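Local structure of angiopoietin-related protein 6 (Homo sapiens, 6Y43) at the calcium ion site. The protein is an angiopoietin-like protein whose calcium-binding fibrinogen-like globe domain probably mediates recognition of partner molecules. Numbering follows the deposited sequence.

The calcium ion site. Residues 154, 156, 158-162. With CA (calcium ion), chain B.
The calcium loop of the fibrinogen-like domain wraps residues 154 to 160 around one ion, which has at least seven oxygen ligands, two of them waters. Asp154 binds side-on through both carboxylate oxygens: OD1 and OD2 each lie 2.5 Å from the calcium CA, with CG anti to the backbone N (chi1 178°). Asp156 instead binds end-on, its OD1 2.3 Å from CA and its OD2 3.5 Å from CA, beyond the site's bonding distances. With chi1 64° its CG is wedged between backbone N and carbonyl carbon, which helps direct OD1 at the ion and OD2 toward Cys162 N. Backbone carbonyls add two more oxygens, Gly160 O at 2.3 Å and Tyr158 O at 2.5 Å from CA. Backbone amides of the loop and helix start help to orient both carboxylates. Asp156 N donates a long hydrogen bond (3.2 Å) to Asp154 OD1, almost in line with the C-O bond, whereas Tyr158 N reaches Asp156 OD1 (2.8 Å) from 44° out of the carboxylate plane. Cys162 N approaches the syn lone pair of Asp156 OD2 at 2.9 Å, so both oxygens of that group are held. Water 2 links the ion to Asp156 O. An alanine at Asp154 would remove both chelating oxygens and the acceptor for Asp156 N, and would probably weaken calcium binding and loosen the loop. The site occupies a peripheral loop of the domain, directly before helix 162-166, whose first residue, Cys162, is disulfide-bonded to Cys175.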
ATOM      1  N   ASP A 154      -4.422   1.671 -19.520  1.00  9.91           N
ATOM      2  CA  ASP A 154      -4.639   0.225 -19.467  1.00 12.68           C
ATOM      3  C   ASP A 154      -3.363  -0.468 -19.920  1.00 13.16           C
ATOM      4  O   ASP A 154      -3.080  -0.568 -21.114  1.00 13.56           O
ATOM      5  CB  ASP A 154      -5.833  -0.169 -20.330  1.00 10.90           C
ATOM      6  CG  ASP A 154      -6.093  -1.677 -20.358  1.00 12.15           C
ATOM      7  OD1 ASP A 154      -5.249  -2.451 -19.846  1.00 12.57           O
ATOM      8  OD2 ASP A 154      -7.135  -2.067 -20.918  1.00 15.33           O
ATOM      9  N   ASP A 156      -2.654  -3.561 -18.405  1.00 10.57           N
ATOM     10  CA  ASP A 156      -2.806  -4.850 -17.762  1.00  9.81           C
ATOM     11  C   ASP A 156      -2.751  -5.966 -18.810  1.00 10.61           C
ATOM     12  O   ASP A 156      -2.501  -5.758 -20.006  1.00 11.63           O
ATOM     13  CB  ASP A 156      -4.094  -4.873 -16.940  1.00 10.39           C
ATOM     14  CG  ASP A 156      -5.354  -4.724 -17.783  1.00 10.46           C
ATOM     15  OD1 ASP A 156      -5.452  -5.343 -18.874  1.00 10.87           O
ATOM     16  OD2 ASP A 156      -6.288  -4.030 -17.325  1.00 10.74           O
ATOM     17  N   TYR A 158      -5.314  -8.106 -19.339  1.00 11.07           N
ATOM     18  CA  TYR A 158      -6.706  -8.461 -19.531  1.00 13.10           C
ATOM     19  C   TYR A 158      -7.226  -7.908 -20.854  1.00 15.19           C
ATOM     20  O   TYR A 158      -6.789  -6.876 -21.338  1.00 13.10           O
ATOM     21  CB  TYR A 158      -7.548  -7.920 -18.379  1.00 12.69           C
ATOM     22  CG  TYR A 158      -9.006  -8.297 -18.410  1.00 14.78           C
ATOM     23  CD1 TYR A 158      -9.409  -9.609 -18.609  1.00 20.04           C
ATOM     24  CD2 TYR A 158      -9.978  -7.326 -18.221  1.00 13.73           C
ATOM     25  CE1 TYR A 158     -10.757  -9.950 -18.622  1.00 20.61           C
ATOM     26  CE2 TYR A 158     -11.316  -7.649 -18.207  1.00 17.50           C
ATOM     27  CZ  TYR A 158     -11.704  -8.966 -18.434  1.00 22.35           C
ATOM     28  OH  TYR A 158     -13.043  -9.267 -18.437  1.00 32.53           O
ATOM     29  N   SER A 159      -8.160  -8.644 -21.452  1.00 14.80           N
ATOM     30  CA  SER A 159      -8.765  -8.236 -22.717  1.00 15.65           C
ATOM     31  C   SER A 159      -9.450  -6.899 -22.594  1.00 17.41           C
ATOM     32  O   SER A 159      -9.517  -6.142 -23.552  1.00 14.33           O
ATOM     33  CB  SER A 159      -9.808  -9.264 -23.207  1.00 18.59           C
ATOM     34  OG  SER A 159      -9.487 -10.596 -22.933  1.00 32.80           O
ATOM     35  N   GLY A 160     -10.003  -6.624 -21.443  1.00 15.48           N
ATOM     36  CA  GLY A 160     -10.631  -5.356 -21.161  1.00 17.07           C
ATOM     37  C   GLY A 160      -9.831  -4.533 -20.229  1.00 13.51           C
ATOM     38  O   GLY A 160      -8.626  -4.730 -20.112  1.00 12.45           O
ATOM     39  N   ASN A 161     -10.451  -3.620 -19.576  1.00 13.30           N
ATOM     40  CA  ASN A 161      -9.793  -2.591 -18.761  1.00 12.95           C
ATOM     41  C   ASN A 161     -10.044  -2.902 -17.284  1.00 12.17           C
ATOM     42  O   ASN A 161     -11.088  -2.549 -16.726  1.00 10.17           O
ATOM     43  CB  ASN A 161     -10.323  -1.206 -19.141  1.00 13.96           C
ATOM     44  CG  ASN A 161      -9.554  -0.081 -18.460  1.00 13.57           C
ATOM     45  OD1 ASN A 161      -8.996  -0.237 -17.362  1.00 14.00           O
ATOM     46  ND2 ASN A 161      -9.568   1.078 -19.079  1.00 14.13           N
ATOM     47  N   CYS A 162      -9.065  -3.539 -16.635  1.00 10.06           N
ATOM     48  CA  CYS A 162      -9.280  -3.971 -15.256  1.00  9.04           C
ATOM     49  C   CYS A 162      -9.659  -2.809 -14.342  1.00  8.92           C
ATOM     50  O   CYS A 162     -10.569  -2.932 -13.512  1.00 10.05           O
ATOM     51  CB  CYS A 162      -8.034  -4.657 -14.708  1.00  8.94           C
ATOM     52  SG  CYS A 162      -7.676  -6.222 -15.460  1.00 10.68           S
TER
HETATM   53 CA    CA B 501      -6.441  -4.484 -20.761  0.99 12.60          CA
HETATM   54  O   HOH W   1      -7.212  -4.249 -23.060  1.00 19.26           O
HETATM   55  O   HOH W   2      -4.318  -4.981 -21.773  1.00 16.24           O